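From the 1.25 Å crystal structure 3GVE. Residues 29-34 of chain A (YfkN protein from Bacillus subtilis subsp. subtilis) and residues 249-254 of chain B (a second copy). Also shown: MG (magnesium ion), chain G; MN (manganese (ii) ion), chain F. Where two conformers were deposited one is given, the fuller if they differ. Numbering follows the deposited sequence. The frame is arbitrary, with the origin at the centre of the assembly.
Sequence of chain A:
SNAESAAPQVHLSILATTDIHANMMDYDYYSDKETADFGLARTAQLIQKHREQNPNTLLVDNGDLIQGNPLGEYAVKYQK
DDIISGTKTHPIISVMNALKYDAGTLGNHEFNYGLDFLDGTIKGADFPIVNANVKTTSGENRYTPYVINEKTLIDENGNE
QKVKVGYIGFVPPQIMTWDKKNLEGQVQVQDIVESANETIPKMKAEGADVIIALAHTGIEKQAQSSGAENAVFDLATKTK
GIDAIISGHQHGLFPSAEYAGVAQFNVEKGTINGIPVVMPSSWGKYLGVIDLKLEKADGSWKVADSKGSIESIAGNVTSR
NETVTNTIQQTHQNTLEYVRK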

# COMPACT_ATOMS: atom_id res chain seq x y z
N TYR A 29 -8.30 7.81 -2.09
CA TYR A 29 -9.67 7.58 -1.62
C TYR A 29 -9.76 7.35 -0.12
O TYR A 29 -10.82 7.51 0.45
CB TYR A 29 -10.33 6.39 -2.34
CG TYR A 29 -10.59 6.62 -3.82
CD1 TYR A 29 -11.61 7.47 -4.25
CD2 TYR A 29 -9.80 6.01 -4.79
CE1 TYR A 29 -11.83 7.70 -5.59
CE2 TYR A 29 -10.03 6.23 -6.12
CZ TYR A 29 -11.04 7.07 -6.52
OH TYR A 29 -11.26 7.30 -7.85
N TYR A 30 -8.65 6.94 0.50
CA TYR A 30 -8.64 6.67 1.94
C TYR A 30 -8.60 7.96 2.74
O TYR A 30 -9.47 8.14 3.57
CB TYR A 30 -7.48 5.75 2.32
CG TYR A 30 -7.34 4.58 1.38
CD1 TYR A 30 -6.33 4.56 0.45
CD2 TYR A 30 -8.21 3.50 1.41
CE1 TYR A 30 -6.19 3.51 -0.43
CE2 TYR A 30 -8.08 2.44 0.52
CZ TYR A 30 -7.06 2.46 -0.39
OH TYR A 30 -6.89 1.43 -1.27
N SER A 31 -7.74 8.92 2.46
CA SER A 31 -7.79 10.21 3.12
C SER A 31 -8.87 11.11 2.50
O SER A 31 -9.26 12.11 3.06
CB SER A 31 -6.43 10.86 3.04
OG SER A 31 -6.10 11.14 1.72
N ASP A 32 -9.43 10.74 1.33
CA ASP A 32 -10.45 11.43 0.56
C ASP A 32 -9.92 12.79 0.16
O ASP A 32 -10.53 13.81 0.41
CB ASP A 32 -11.77 11.53 1.33
CG ASP A 32 -12.98 11.67 0.44
OD1 ASP A 32 -12.85 11.93 -0.76
OD2 ASP A 32 -14.10 11.50 0.96
N LYS A 33 -8.77 12.79 -0.49
CA LYS A 33 -8.23 14.01 -1.05
C LYS A 33 -7.31 13.78 -2.23
O LYS A 33 -6.74 12.71 -2.41
CB LYS A 33 -7.47 14.81 -0.02
CG LYS A 33 -6.53 14.02 0.77
CD LYS A 33 -6.45 14.58 2.17
CE LYS A 33 -5.26 15.49 2.30
NZ LYS A 33 -4.09 14.83 2.92
N GLU A 34 -7.17 14.84 -3.00
CA GLU A 34 -6.25 14.94 -4.11
C GLU A 34 -4.79 14.77 -3.67
O GLU A 34 -4.40 15.19 -2.58
CB GLU A 34 -6.46 16.32 -4.70
CG GLU A 34 -5.65 16.65 -5.88
CD GLU A 34 -5.98 18.03 -6.41
OE1 GLU A 34 -5.70 18.28 -7.57
OE2 GLU A 34 -6.55 18.85 -5.66
N HIS B 249 -7.00 1.78 11.58
CA HIS B 249 -7.34 0.65 10.75
C HIS B 249 -7.78 1.04 9.32
O HIS B 249 -7.28 0.49 8.37
CB HIS B 249 -8.39 -0.24 11.44
CG HIS B 249 -8.68 -1.50 10.70
ND1 HIS B 249 -7.71 -2.43 10.41
CD2 HIS B 249 -9.83 -1.96 10.16
CE1 HIS B 249 -8.26 -3.44 9.76
NE2 HIS B 249 -9.55 -3.17 9.59
N GLN B 250 -8.69 2.00 9.18
CA GLN B 250 -9.22 2.38 7.87
C GLN B 250 -8.27 3.27 7.05
O GLN B 250 -8.44 3.40 5.85
CB GLN B 250 -10.55 3.09 8.01
CG GLN B 250 -11.71 2.15 8.22
CD GLN B 250 -12.98 2.87 8.64
OE1 GLN B 250 -12.94 3.92 9.24
NE2 GLN B 250 -14.11 2.26 8.34
N HIS B 251 -7.27 3.86 7.69
CA HIS B 251 -6.33 4.76 7.00
C HIS B 251 -7.05 6.02 6.50
O HIS B 251 -6.59 6.69 5.60
CB HIS B 251 -5.57 4.05 5.84
CG HIS B 251 -4.64 2.96 6.29
ND1 HIS B 251 -3.62 2.51 5.49
CD2 HIS B 251 -4.58 2.23 7.42
CE1 HIS B 251 -2.96 1.55 6.12
NE2 HIS B 251 -3.54 1.34 7.29
N GLY B 252 -8.17 6.36 7.13
CA GLY B 252 -8.89 7.58 6.81
C GLY B 252 -8.57 8.72 7.75
O GLY B 252 -7.61 8.67 8.51
N LEU B 253 -9.39 9.76 7.67
CA LEU B 253 -9.26 10.95 8.52
C LEU B 253 -10.49 11.13 9.39
O LEU B 253 -11.62 11.01 8.94
CB LEU B 253 -9.05 12.21 7.66
CG LEU B 253 -7.91 12.20 6.64
CD1 LEU B 253 -7.82 13.55 5.93
CD2 LEU B 253 -6.59 11.85 7.28
N PHE B 254 -10.25 11.43 10.66
CA PHE B 254 -11.31 11.90 11.55
C PHE B 254 -10.73 12.84 12.60
O PHE B 254 -9.74 12.51 13.20
CB PHE B 254 -12.07 10.78 12.26
CG PHE B 254 -13.29 11.28 12.97
CD1 PHE B 254 -14.49 11.39 12.30
CD2 PHE B 254 -13.19 11.79 14.25
CE1 PHE B 254 -15.59 11.92 12.92
CE2 PHE B 254 -14.30 12.33 14.87
CZ PHE B 254 -15.50 12.40 14.20
MG MG G . -5.28 -2.39 10.64
MN MN F . -3.09 -0.52 8.68
O HOH W 1 -11.12 9.85 5.34
O HOH W 2 -10.42 5.55 4.71
O HOH W 3 -5.55 -1.27 8.63
O HOH W 4 -3.14 -1.98 7.06

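Two protein surfaces can be joined without a single direct hydrogen bond, provided that shape and water do the work, and the contact between these two stretches, one from each copy of YfkN, is a compact example. The two stretches bury 217 Å² between them, both sides summed.

Along chain B, His B249 stays out of reach of the chain A stretch and serves the metal site instead: its ND1 binds the magnesium ion at 2.4 Å. Gln B250 contributes backbone rather than side chain. Its O accepts a hydrogen bond from water 2 at 3.1 Å, and the same water donates to Tyr A30 O at 3.0 Å, so two carbonyls that could not bond to each other are linked through a shared donor. The Gln B250 amide group leads away and is satisfied elsewhere in the structure.

His B251 divides its roles similarly. Its imidazole binds the manganese ion, with NE2 at 2.4 Å, while its carbonyl O packs 3.5 Å from Tyr A30 CB. That tyrosine points its CA-to-CB bond toward chain B, but its ring leads away, so the closest side-chain approach is made by CB.

At Gly B252 the backbones come closest in register, its CA lying 4.7 Å from Ser A31 CA. Gly B252 CA approaches Tyr A30 O to 3.3 Å in a CA-H...O contact, with 140° at the hydrogen. An ideal CB on Gly B252 would sit 3.5 Å from Tyr A30 O, so glycine keeps this approach free of a side chain.

Leu B253 supplies the apolar part. Pointing toward chain A, it brings CD1 to 3.5 Å from Ser A31 O and 4.1 Å from Lys A33 CD, an aliphatic portion of the lysine. Ser A31 CB lies 4.1 Å from Leu B253 CG. Water 1 accepts from Leu B253 N at 2.9 Å and donates to Tyr A30 O at 3.0 Å, completing a second bridge.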